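PDB 2UVF: exopolygalacturonase, which hydrolyses polygalacturonan, the backbone of pectin, from chain ends as a family 28 glycoside hydrolase, probably releasing digalacturonic acid in the periplasm. Local coordinates for residues V496-D500 with A517-F522; L55-A59 with A424-N428; R160-D166 with A193-K197. One frame throughout, in Å; residues are numbered along the deposited sequence.

The three contacts are spread over one right-handed parallel beta-helix and the fibronectin type III domain that rests on it. Along the chain, contact 2 opens first, at 55-59 in the fibronectin domain, and closes at 424-428; contact 3 is nested inside that loop, and contact 1 follows. Contacts 1 and 3 lie on opposite sides of the chain's centre, about 48 Å apart between centres: contact 3 joins a loop to a strand at an early turn, whereas contact 1 fills the interior of a late one. Contact 2, its centre about 25 Å from that of contact 1 and about 37 Å from that of contact 3, holds the fibronectin domain against the side of the beta-helix.

Contact 1 of 3, residues V496-D500 with A517-F522; sequences VMTLD and AQFYDF
The interior of the parallel beta-helix, the fold of family 28 glycoside hydrolases, is filled here by M497 and L499 of strand 496-500 meeting A517, F519 and F522. M497 buries the largest share. Its CG lies anti to the carbonyl carbon (chi1 -55°), and the chain then bends at chi3 to bring CE over the centre of the F522 ring, 3.7 Å from the ring centroid and only 11° off its normal, a CH-pi contact made squarely on the face. The sulfur follows at an angle: SD is 4.6 Å from the same centroid in an oblique Met-aromatic contact. CE also packs tightly on F519, 3.3 Å from its CB. The two strands belong to different walls of the helix, with axes 7.9 Å apart, so side chains rather than backbone bonds bridge them; M497 instead pairs through its backbone with E540 and K542 on the next turn. The F519 ring turns its edge to the backbone of the facing strand, with CE2 3.3 Å from T498 O near the ring plane, an approach that brings the positive rim of the ring to a carbonyl oxygen. Further along, L499 straddles the A517 carbonyl with both methyls, CD1 at 3.2 Å from A517 O, while L499 CD2 reaches A517 CB at 4.0 Å. A477 lies against both phenylalanines and V554 against M497, continuing the apolar filling.

Contact 2 of 3, residues L55-A59 with A424-N428; sequences LVWKA and AWLFN
V56 lays its two methyls against two aromatic rings of the beta-helix, CG1 on F427 and CG2 on W425. The first meets an edge: V56 CG1 is 3.6 Å from F427 CZ, near the plane of that ring. The second is oblique, with V56 CG2 3.9 Å from W425 CZ3. W425 reaches across because its CG is anti to the backbone N (chi1 -177°), which carries the six-membered end of the indole to the fibronectin strand. There the indole edge faces a carbonyl, W425 CZ2 lying 3.5 Å from W57 O. That oxygen accepts a hydrogen bond from Q113 NE2, so the indole edge adds to an oxygen already satisfied. F427 CE2 sits 3.4 Å above the W425 ring plane, and this neighbour backs the indole from one side. On the other side from F427 runs K58, its CG 4.2 Å from W425 CZ2; K58 NZ is 5.8 Å from the centroid of the five-membered ring, too long for more than a faint cation-pi pull. Strands 55-58 and 424-427 cross at 102°, as parts of separate domains, the fibronectin type III sheet and a wall of the parallel beta-helix. At the far end of the indole, W425 NE1 is hydrogen-bonded to E454 OE2 within the beta-helix. The domain interface here is thus mainly apolar, the tryptophan nitrogen being satisfied on its own side.

Contact 3 of 3, residues R160-D166 with A193-K197; sequences RDFGAID and AGTYK
R160 and Y196 meet at about a right angle, the arginine crossing the tyrosine at its hydroxyl end with guanidinium and ring planes 70° apart. A bend at chi3 (81°) turns the guanidinium so that NH1 gives a hydrogen bond to Y196 OH at 3.0 Å, with the oxygen only 5° out of the guanidinium plane. The hydroxyl donates a hydrogen bond to A193 O, also 3.0 Å from Y196 OH, from above the carbonyl plane. The ring is packed along the loop: its edge faces A164, with Y196 CD1 4.1 Å from A164 CB, while D166 CB lies over one face. From there the D166 carboxylate turns to the strand, where T195 N donates to D166 OD2 at 3.1 Å, meeting it from above the carboxylate plane; D166 OD2 also lies 3.3 Å from T195 O, a second acceptor. G194, lacking a side chain, lets D166 come close, D166 CG being 3.7 Å from G194 CA. The contact joins the beta-helix loop after strand 156-158 to the start of strand 194-202. Gripped as donor to A193 and acceptor from R160, the Y196 hydroxyl should be fixed in rotation, and the arginine's charge probably makes it a stronger donor.

Contact 1 of 3, residues V496-D500 with A517-F522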
ATOM      1  N   VAL A 496       5.652  12.331 -10.362  1.00 40.61           N
ATOM      2  CA  VAL A 496       6.746  11.988 -11.284  1.00 42.32           C
ATOM      3  C   VAL A 496       6.342  10.825 -12.188  1.00 43.32           C
ATOM      4  O   VAL A 496       5.632   9.908 -11.778  1.00 43.25           O
ATOM      5  CB  VAL A 496       8.082  11.659 -10.566  1.00 42.06           C
ATOM      6  CG1 VAL A 496       9.239  11.684 -11.555  1.00 41.67           C
ATOM      7  CG2 VAL A 496       8.354  12.641  -9.468  1.00 42.80           C
ATOM      8  N   MET A 497       6.766  10.921 -13.441  1.00 45.33           N
ATOM      9  CA  MET A 497       6.592   9.894 -14.449  1.00 46.80           C
ATOM     10  C   MET A 497       7.909   9.865 -15.219  1.00 48.85           C
ATOM     11  O   MET A 497       8.105  10.656 -16.143  1.00 48.97           O
ATOM     12  CB  MET A 497       5.456  10.259 -15.396  1.00 46.41           C
ATOM     13  CG  MET A 497       4.119  10.554 -14.743  1.00 46.27           C
ATOM     14  SD  MET A 497       2.835  10.809 -15.988  1.00 46.07           S
ATOM     15  CE  MET A 497       2.692   9.191 -16.713  1.00 44.29           C
ATOM     16  N   THR A 498       8.833   8.998 -14.814  1.00 51.33           N
ATOM     17  CA  THR A 498      10.105   8.861 -15.524  1.00 53.94           C
ATOM     18  C   THR A 498      10.147   7.575 -16.325  1.00 55.94           C
ATOM     19  O   THR A 498       9.608   6.552 -15.894  1.00 55.73           O
ATOM     20  CB  THR A 498      11.334   8.953 -14.601  1.00 53.45           C
ATOM     21  OG1 THR A 498      11.047   8.342 -13.336  1.00 54.78           O
ATOM     22  CG2 THR A 498      11.711  10.398 -14.373  1.00 54.00           C
ATOM     23  N   LEU A 499      10.765   7.659 -17.506  1.00 59.15           N
ATOM     24  CA  LEU A 499      10.926   6.532 -18.436  1.00 62.35           C
ATOM     25  C   LEU A 499      12.352   6.578 -18.976  1.00 64.58           C
ATOM     26  O   LEU A 499      12.688   7.422 -19.819  1.00 65.07           O
ATOM     27  CB  LEU A 499       9.923   6.635 -19.588  1.00 62.05           C
ATOM     28  CG  LEU A 499       9.240   5.388 -20.158  1.00 62.96           C
ATOM     29  CD1 LEU A 499       8.232   5.806 -21.223  1.00 63.13           C
ATOM     30  CD2 LEU A 499      10.227   4.365 -20.717  1.00 63.08           C
ATOM     31  N   ASP A 500      13.195   5.675 -18.484  1.00 67.36           N
ATOM     32  CA  ASP A 500      14.620   5.729 -18.797  1.00 70.25           C
ATOM     33  C   ASP A 500      15.071   4.640 -19.823  1.00 71.85           C
ATOM     34  O   ASP A 500      15.404   3.511 -19.437  1.00 72.03           O
ATOM     35  CB  ASP A 500      15.457   5.708 -17.488  1.00 70.12           C
ATOM     36  CG  ASP A 500      14.886   6.635 -16.376  1.00 70.88           C
ATOM     37  OD1 ASP A 500      13.647   6.726 -16.225  1.00 70.72           O
ATOM     38  OD2 ASP A 500      15.678   7.262 -15.628  1.00 70.99           O
ATOM     39  N   ALA A 517       8.716   0.282 -22.664  1.00 60.69           N
ATOM     40  CA  ALA A 517       7.834   0.735 -21.589  1.00 59.03           C
ATOM     41  C   ALA A 517       7.244   2.103 -21.890  1.00 57.63           C
ATOM     42  O   ALA A 517       7.867   2.925 -22.576  1.00 57.64           O
ATOM     43  CB  ALA A 517       8.574   0.752 -20.246  1.00 58.81           C
ATOM     44  N   GLN A 518       6.045   2.336 -21.360  1.00 55.72           N
ATOM     45  CA  GLN A 518       5.293   3.567 -21.605  1.00 53.80           C
ATOM     46  C   GLN A 518       4.228   3.816 -20.537  1.00 51.78           C
ATOM     47  O   GLN A 518       3.601   2.885 -20.028  1.00 51.00           O
ATOM     48  CB  GLN A 518       4.657   3.544 -23.004  1.00 53.81           C
ATOM     49  CG  GLN A 518       3.753   2.330 -23.269  1.00 54.88           C
ATOM     50  CD  GLN A 518       3.598   1.986 -24.757  1.00 54.90           C
ATOM     51  OE1 GLN A 518       3.103   2.793 -25.548  1.00 55.96           O
ATOM     52  NE2 GLN A 518       4.003   0.772 -25.129  1.00 55.27           N
ATOM     53  N   PHE A 519       4.039   5.089 -20.211  1.00 49.83           N
ATOM     54  CA  PHE A 519       2.957   5.525 -19.341  1.00 48.02           C
ATOM     55  C   PHE A 519       1.960   6.348 -20.147  1.00 46.69           C
ATOM     56  O   PHE A 519       2.340   7.265 -20.875  1.00 46.31           O
ATOM     57  CB  PHE A 519       3.499   6.339 -18.165  1.00 47.65           C
ATOM     58  CG  PHE A 519       4.436   5.571 -17.272  1.00 47.70           C
ATOM     59  CD1 PHE A 519       3.963   4.527 -16.473  1.00 47.33           C
ATOM     60  CD2 PHE A 519       5.791   5.900 -17.219  1.00 46.50           C
ATOM     61  CE1 PHE A 519       4.822   3.810 -15.648  1.00 46.81           C
ATOM     62  CE2 PHE A 519       6.656   5.203 -16.393  1.00 46.51           C
ATOM     63  CZ  PHE A 519       6.173   4.151 -15.605  1.00 47.46           C
ATOM     64  N   TYR A 520       0.689   5.985 -20.045  1.00 45.53           N
ATOM     65  CA  TYR A 520      -0.372   6.728 -20.710  1.00 44.26           C
ATOM     66  C   TYR A 520      -1.717   6.613 -19.984  1.00 43.73           C
ATOM     67  O   TYR A 520      -1.967   5.651 -19.239  1.00 43.45           O
ATOM     68  CB  TYR A 520      -0.472   6.366 -22.208  1.00 44.65           C
ATOM     69  CG  TYR A 520      -1.001   4.991 -22.522  1.00 44.37           C
ATOM     70  CD1 TYR A 520      -2.371   4.760 -22.621  1.00 44.03           C
ATOM     71  CD2 TYR A 520      -0.128   3.917 -22.745  1.00 44.90           C
ATOM     72  CE1 TYR A 520      -2.867   3.485 -22.905  1.00 44.99           C
ATOM     73  CE2 TYR A 520      -0.614   2.640 -23.035  1.00 44.55           C
ATOM     74  CZ  TYR A 520      -1.980   2.437 -23.114  1.00 44.77           C
ATOM     75  OH  TYR A 520      -2.469   1.176 -23.391  1.00 45.95           O
ATOM     76  N   ASP A 521      -2.582   7.602 -20.210  1.00 42.42           N
ATOM     77  CA  ASP A 521      -3.909   7.623 -19.608  1.00 41.92           C
ATOM     78  C   ASP A 521      -3.776   7.754 -18.075  1.00 40.96           C
ATOM     79  O   ASP A 521      -4.160   6.868 -17.310  1.00 40.86           O
ATOM     80  CB  ASP A 521      -4.727   6.396 -20.058  1.00 42.16           C
ATOM     81  CG  ASP A 521      -6.170   6.445 -19.608  1.00 43.16           C
ATOM     82  OD1 ASP A 521      -6.694   7.558 -19.371  1.00 44.48           O
ATOM     83  OD2 ASP A 521      -6.780   5.352 -19.480  1.00 43.96           O
ATOM     84  N   PHE A 522      -3.181   8.873 -17.664  1.00 40.07           N
ATOM     85  CA  PHE A 522      -3.038   9.262 -16.262  1.00 38.68           C
ATOM     86  C   PHE A 522      -3.876  10.500 -16.034  1.00 38.00           C
ATOM     87  O   PHE A 522      -3.839  11.448 -16.817  1.00 37.61           O
ATOM     88  CB  PHE A 522      -1.580   9.589 -15.912  1.00 38.23           C
ATOM     89  CG  PHE A 522      -0.766   8.402 -15.451  1.00 38.88           C
ATOM     90  CD1 PHE A 522      -0.728   7.217 -16.188  1.00 37.24           C
ATOM     91  CD2 PHE A 522      -0.007   8.481 -14.275  1.00 38.16           C
ATOM     92  CE1 PHE A 522       0.030   6.133 -15.755  1.00 37.28           C
ATOM     93  CE2 PHE A 522       0.763   7.389 -13.842  1.00 35.13           C
ATOM     94  CZ  PHE A 522       0.778   6.227 -14.581  1.00 37.03           C
TER

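Contact 2 of 3, residues L55-A59 with A424-N428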
ATOM      1  N   LEU A  55     -18.564  -2.039   5.397  1.00 35.11           N
ATOM      2  CA  LEU A  55     -19.139  -1.544   4.142  1.00 34.55           C
ATOM      3  C   LEU A  55     -18.268  -0.475   3.484  1.00 34.03           C
ATOM      4  O   LEU A  55     -17.674   0.360   4.164  1.00 33.49           O
ATOM      5  CB  LEU A  55     -20.533  -0.949   4.383  1.00 35.50           C
ATOM      6  CG  LEU A  55     -21.635  -1.776   5.063  1.00 36.03           C
ATOM      7  CD1 LEU A  55     -22.705  -0.838   5.649  1.00 37.35           C
ATOM      8  CD2 LEU A  55     -22.239  -2.798   4.110  1.00 36.75           C
ATOM      9  N   VAL A  56     -18.195  -0.511   2.155  1.00 33.29           N
ATOM     10  CA  VAL A  56     -17.559   0.546   1.377  1.00 32.49           C
ATOM     11  C   VAL A  56     -18.414   0.866   0.166  1.00 32.98           C
ATOM     12  O   VAL A  56     -19.288   0.089  -0.201  1.00 33.08           O
ATOM     13  CB  VAL A  56     -16.100   0.199   0.925  1.00 32.51           C
ATOM     14  CG1 VAL A  56     -15.204  -0.138   2.115  1.00 29.89           C
ATOM     15  CG2 VAL A  56     -16.090  -0.899  -0.103  1.00 30.57           C
ATOM     16  N   TRP A  57     -18.150   2.005  -0.464  1.00 32.94           N
ATOM     17  CA  TRP A  57     -18.941   2.470  -1.593  1.00 34.03           C
ATOM     18  C   TRP A  57     -18.111   3.461  -2.342  1.00 34.94           C
ATOM     19  O   TRP A  57     -17.171   4.026  -1.771  1.00 35.22           O
ATOM     20  CB  TRP A  57     -20.257   3.152  -1.125  1.00 33.20           C
ATOM     21  CG  TRP A  57     -20.040   4.295  -0.177  1.00 32.17           C
ATOM     22  CD1 TRP A  57     -19.835   5.613  -0.505  1.00 32.25           C
ATOM     23  CD2 TRP A  57     -19.986   4.225   1.261  1.00 31.72           C
ATOM     24  NE1 TRP A  57     -19.644   6.360   0.641  1.00 32.06           N
ATOM     25  CE2 TRP A  57     -19.746   5.538   1.736  1.00 31.49           C
ATOM     26  CE3 TRP A  57     -20.114   3.182   2.193  1.00 30.75           C
ATOM     27  CZ2 TRP A  57     -19.626   5.834   3.102  1.00 32.23           C
ATOM     28  CZ3 TRP A  57     -19.996   3.483   3.561  1.00 32.09           C
ATOM     29  CH2 TRP A  57     -19.756   4.797   3.997  1.00 31.12           C
ATOM     30  N   LYS A  58     -18.464   3.682  -3.604  1.00 36.39           N
ATOM     31  CA  LYS A  58     -17.900   4.771  -4.403  1.00 38.37           C
ATOM     32  C   LYS A  58     -18.402   6.185  -4.047  1.00 39.49           C
ATOM     33  O   LYS A  58     -19.613   6.440  -3.885  1.00 40.17           O
ATOM     34  CB  LYS A  58     -18.118   4.503  -5.889  1.00 37.88           C
ATOM     35  CG  LYS A  58     -17.261   3.352  -6.419  1.00 39.17           C
ATOM     36  CD  LYS A  58     -17.429   3.130  -7.936  1.00 39.94           C
ATOM     37  CE  LYS A  58     -16.853   4.266  -8.784  1.00 41.38           C
ATOM     38  NZ  LYS A  58     -15.396   4.426  -8.575  1.00 43.35           N
ATOM     39  N   ALA A  59     -17.448   7.097  -3.908  1.00 40.68           N
ATOM     40  CA  ALA A  59     -17.714   8.527  -3.925  1.00 41.03           C
ATOM     41  C   ALA A  59     -17.418   8.965  -5.350  1.00 41.47           C
ATOM     42  O   ALA A  59     -16.523   8.392  -5.977  1.00 42.53           O
ATOM     43  CB  ALA A  59     -16.803   9.247  -2.940  1.00 40.98           C
ATOM     44  N   ALA A 424      -6.845  -1.643  -8.589  1.00 31.95           N
ATOM     45  CA  ALA A 424      -6.483  -1.206  -7.224  1.00 30.46           C
ATOM     46  C   ALA A 424      -7.347  -0.022  -6.762  1.00 29.22           C
ATOM     47  O   ALA A 424      -7.577   0.909  -7.501  1.00 28.42           O
ATOM     48  CB  ALA A 424      -5.030  -0.837  -7.171  1.00 29.79           C
ATOM     49  N   TRP A 425      -7.815  -0.050  -5.532  1.00 28.72           N
ATOM     50  CA  TRP A 425      -8.617   1.068  -5.061  1.00 28.50           C
ATOM     51  C   TRP A 425      -8.049   1.521  -3.723  1.00 27.61           C
ATOM     52  O   TRP A 425      -8.028   0.784  -2.747  1.00 28.06           O
ATOM     53  CB  TRP A 425     -10.098   0.675  -5.070  1.00 29.12           C
ATOM     54  CG  TRP A 425     -11.114   1.699  -4.688  1.00 28.34           C
ATOM     55  CD1 TRP A 425     -11.018   3.059  -4.765  1.00 28.46           C
ATOM     56  CD2 TRP A 425     -12.410   1.414  -4.160  1.00 29.31           C
ATOM     57  NE1 TRP A 425     -12.181   3.648  -4.296  1.00 27.70           N
ATOM     58  CE2 TRP A 425     -13.057   2.653  -3.935  1.00 28.74           C
ATOM     59  CE3 TRP A 425     -13.094   0.224  -3.860  1.00 30.32           C
ATOM     60  CZ2 TRP A 425     -14.355   2.734  -3.426  1.00 29.58           C
ATOM     61  CZ3 TRP A 425     -14.390   0.306  -3.352  1.00 30.30           C
ATOM     62  CH2 TRP A 425     -15.007   1.556  -3.146  1.00 30.30           C
ATOM     63  N   LEU A 426      -7.490   2.717  -3.713  1.00 26.22           N
ATOM     64  CA  LEU A 426      -6.745   3.162  -2.522  1.00 25.92           C
ATOM     65  C   LEU A 426      -7.420   4.401  -1.958  1.00 24.98           C
ATOM     66  O   LEU A 426      -7.309   5.463  -2.533  1.00 24.66           O
ATOM     67  CB  LEU A 426      -5.264   3.439  -2.870  1.00 25.68           C
ATOM     68  CG  LEU A 426      -4.382   2.389  -3.600  1.00 24.53           C
ATOM     69  CD1 LEU A 426      -4.543   0.974  -3.023  1.00 25.15           C
ATOM     70  CD2 LEU A 426      -4.628   2.382  -5.098  1.00 24.64           C
ATOM     71  N   PHE A 427      -8.136   4.250  -0.842  1.00 24.60           N
ATOM     72  CA  PHE A 427      -8.945   5.340  -0.300  1.00 24.57           C
ATOM     73  C   PHE A 427      -8.895   5.475   1.232  1.00 24.10           C
ATOM     74  O   PHE A 427      -8.643   4.511   1.929  1.00 23.77           O
ATOM     75  CB  PHE A 427     -10.401   5.266  -0.830  1.00 24.53           C
ATOM     76  CG  PHE A 427     -11.167   4.017  -0.415  1.00 24.24           C
ATOM     77  CD1 PHE A 427     -12.011   4.039   0.698  1.00 25.08           C
ATOM     78  CD2 PHE A 427     -11.072   2.835  -1.153  1.00 26.33           C
ATOM     79  CE1 PHE A 427     -12.744   2.901   1.093  1.00 26.16           C
ATOM     80  CE2 PHE A 427     -11.788   1.679  -0.772  1.00 24.47           C
ATOM     81  CZ  PHE A 427     -12.623   1.715   0.351  1.00 25.69           C
ATOM     82  N   ASN A 428      -9.152   6.682   1.729  1.00 24.31           N
ATOM     83  CA  ASN A 428      -9.219   6.969   3.169  1.00 24.44           C
ATOM     84  C   ASN A 428      -7.966   6.559   3.956  1.00 24.15           C
ATOM     85  O   ASN A 428      -8.055   6.074   5.091  1.00 24.56           O
ATOM     86  CB  ASN A 428     -10.496   6.375   3.801  1.00 25.38           C
ATOM     87  CG  ASN A 428     -11.780   6.904   3.156  1.00 25.71           C
ATOM     88  OD1 ASN A 428     -11.774   7.939   2.466  1.00 29.67           O
ATOM     89  ND2 ASN A 428     -12.881   6.206   3.388  1.00 26.22           N
TER

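Contact 3 of 3, residues R160-D166 with A193-K197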
ATOM      1  N   ARG A 160      -1.080 -20.742  22.759  1.00 53.93           N
ATOM      2  CA  ARG A 160      -0.575 -21.075  24.097  1.00 54.34           C
ATOM      3  C   ARG A 160      -0.887 -22.525  24.471  1.00 54.28           C
ATOM      4  O   ARG A 160      -0.150 -23.138  25.239  1.00 54.48           O
ATOM      5  CB  ARG A 160      -1.114 -20.111  25.154  1.00 54.43           C
ATOM      6  CG  ARG A 160      -0.449 -18.747  25.119  1.00 55.54           C
ATOM      7  CD  ARG A 160      -0.795 -17.909  26.335  1.00 57.49           C
ATOM      8  NE  ARG A 160       0.021 -18.265  27.497  1.00 59.21           N
ATOM      9  CZ  ARG A 160       1.206 -17.721  27.794  1.00 60.12           C
ATOM     10  NH1 ARG A 160       1.739 -16.781  27.017  1.00 59.72           N
ATOM     11  NH2 ARG A 160       1.863 -18.118  28.879  1.00 59.37           N
ATOM     12  N   ASP A 161      -1.963 -23.066  23.898  1.00 53.98           N
ATOM     13  CA  ASP A 161      -2.349 -24.463  24.074  1.00 53.82           C
ATOM     14  C   ASP A 161      -1.404 -25.431  23.352  1.00 53.90           C
ATOM     15  O   ASP A 161      -1.493 -26.651  23.541  1.00 53.65           O
ATOM     16  CB  ASP A 161      -3.802 -24.675  23.616  1.00 53.80           C
ATOM     17  CG  ASP A 161      -4.799 -23.862  24.433  1.00 53.35           C
ATOM     18  OD1 ASP A 161      -4.432 -23.372  25.521  1.00 53.86           O
ATOM     19  OD2 ASP A 161      -5.950 -23.707  23.990  1.00 52.66           O
ATOM     20  N   PHE A 162      -0.497 -24.882  22.539  1.00 53.81           N
ATOM     21  CA  PHE A 162       0.518 -25.675  21.843  1.00 53.69           C
ATOM     22  C   PHE A 162       1.926 -25.349  22.321  1.00 54.20           C
ATOM     23  O   PHE A 162       2.906 -25.705  21.663  1.00 54.34           O
ATOM     24  CB  PHE A 162       0.412 -25.499  20.328  1.00 53.35           C
ATOM     25  CG  PHE A 162      -0.874 -26.004  19.753  1.00 53.23           C
ATOM     26  CD1 PHE A 162      -0.920 -27.227  19.084  1.00 52.79           C
ATOM     27  CD2 PHE A 162      -2.053 -25.264  19.892  1.00 51.84           C
ATOM     28  CE1 PHE A 162      -2.117 -27.695  18.555  1.00 51.88           C
ATOM     29  CE2 PHE A 162      -3.250 -25.726  19.368  1.00 51.09           C
ATOM     30  CZ  PHE A 162      -3.284 -26.943  18.705  1.00 52.26           C
ATOM     31  N   GLY A 163       2.020 -24.676  23.466  1.00 54.54           N
ATOM     32  CA  GLY A 163       3.300 -24.439  24.122  1.00 55.35           C
ATOM     33  C   GLY A 163       4.001 -23.125  23.828  1.00 56.28           C
ATOM     34  O   GLY A 163       5.189 -22.971  24.135  1.00 55.92           O
ATOM     35  N   ALA A 164       3.277 -22.174  23.243  1.00 57.08           N
ATOM     36  CA  ALA A 164       3.828 -20.846  23.013  1.00 58.11           C
ATOM     37  C   ALA A 164       3.772 -20.022  24.288  1.00 58.83           C
ATOM     38  O   ALA A 164       2.748 -19.984  24.977  1.00 59.09           O
ATOM     39  CB  ALA A 164       3.110 -20.134  21.875  1.00 58.06           C
ATOM     40  N   ILE A 165       4.882 -19.360  24.591  1.00 59.91           N
ATOM     41  CA  ILE A 165       5.023 -18.636  25.843  1.00 61.04           C
ATOM     42  C   ILE A 165       5.776 -17.313  25.653  1.00 62.16           C
ATOM     43  O   ILE A 165       6.757 -17.241  24.910  1.00 62.09           O
ATOM     44  CB  ILE A 165       5.674 -19.546  26.935  1.00 60.87           C
ATOM     45  CG1 ILE A 165       5.889 -18.780  28.248  1.00 60.67           C
ATOM     46  CG2 ILE A 165       6.931 -20.234  26.392  1.00 60.65           C
ATOM     47  CD1 ILE A 165       6.911 -19.392  29.170  1.00 61.35           C
ATOM     48  N   ASP A 166       5.283 -16.272  26.322  1.00 63.71           N
ATOM     49  CA  ASP A 166       5.943 -14.973  26.365  1.00 65.19           C
ATOM     50  C   ASP A 166       7.119 -15.006  27.342  1.00 65.97           C
ATOM     51  O   ASP A 166       6.934 -14.880  28.561  1.00 66.37           O
ATOM     52  CB  ASP A 166       4.925 -13.885  26.752  1.00 65.44           C
ATOM     53  CG  ASP A 166       5.580 -12.578  27.238  1.00 66.61           C
ATOM     54  OD1 ASP A 166       5.029 -11.975  28.192  1.00 67.28           O
ATOM     55  OD2 ASP A 166       6.624 -12.148  26.682  1.00 67.44           O
ATOM     56  N   ALA A 193      -1.913 -11.361  24.296  1.00 47.23           N
ATOM     57  CA  ALA A 193      -0.889 -10.453  24.837  1.00 47.12           C
ATOM     58  C   ALA A 193       0.396 -11.200  25.209  1.00 46.91           C
ATOM     59  O   ALA A 193       0.351 -12.331  25.701  1.00 47.21           O
ATOM     60  CB  ALA A 193      -1.428  -9.664  26.041  1.00 47.18           C
ATOM     61  N   GLY A 194       1.533 -10.558  24.952  1.00 46.17           N
ATOM     62  CA  GLY A 194       2.845 -11.150  25.188  1.00 45.56           C
ATOM     63  C   GLY A 194       3.739 -11.052  23.965  1.00 45.00           C
ATOM     64  O   GLY A 194       3.256 -10.894  22.842  1.00 44.53           O
ATOM     65  N   THR A 195       5.042 -11.146  24.195  1.00 44.67           N
ATOM     66  CA  THR A 195       6.036 -11.106  23.133  1.00 44.98           C
ATOM     67  C   THR A 195       6.542 -12.512  22.805  1.00 44.97           C
ATOM     68  O   THR A 195       7.323 -13.099  23.567  1.00 45.58           O
ATOM     69  CB  THR A 195       7.198 -10.200  23.528  1.00 45.02           C
ATOM     70  OG1 THR A 195       6.690  -8.883  23.763  1.00 46.05           O
ATOM     71  CG2 THR A 195       8.262 -10.148  22.432  1.00 44.50           C
ATOM     72  N   TYR A 196       6.095 -13.027  21.656  1.00 44.69           N
ATOM     73  CA  TYR A 196       6.425 -14.371  21.155  1.00 44.10           C
ATOM     74  C   TYR A 196       7.400 -14.327  19.971  1.00 43.56           C
ATOM     75  O   TYR A 196       6.996 -14.043  18.833  1.00 43.56           O
ATOM     76  CB  TYR A 196       5.141 -15.090  20.719  1.00 44.51           C
ATOM     77  CG  TYR A 196       4.041 -15.097  21.768  1.00 45.22           C
ATOM     78  CD1 TYR A 196       3.843 -16.200  22.594  1.00 46.33           C
ATOM     79  CD2 TYR A 196       3.198 -13.996  21.931  1.00 46.08           C
ATOM     80  CE1 TYR A 196       2.822 -16.206  23.573  1.00 46.49           C
ATOM     81  CE2 TYR A 196       2.181 -13.990  22.899  1.00 45.63           C
ATOM     82  CZ  TYR A 196       2.001 -15.092  23.709  1.00 45.54           C
ATOM     83  OH  TYR A 196       1.008 -15.077  24.653  1.00 45.58           O
ATOM     84  N   LYS A 197       8.680 -14.592  20.241  1.00 43.14           N
ATOM     85  CA  LYS A 197       9.688 -14.754  19.177  1.00 42.31           C
ATOM     86  C   LYS A 197       9.335 -15.960  18.306  1.00 41.92           C
ATOM     87  O   LYS A 197       8.862 -16.988  18.803  1.00 42.27           O
ATOM     88  CB  LYS A 197      11.105 -14.887  19.753  1.00 42.10           C
ATOM     89  CG  LYS A 197      12.190 -14.997  18.685  1.00 42.01           C
ATOM     90  CD  LYS A 197      13.575 -14.601  19.188  1.00 43.56           C
ATOM     91  CE  LYS A 197      13.750 -13.087  19.161  1.00 43.93           C
ATOM     92  NZ  LYS A 197      15.130 -12.690  18.806  1.00 44.27           N
TER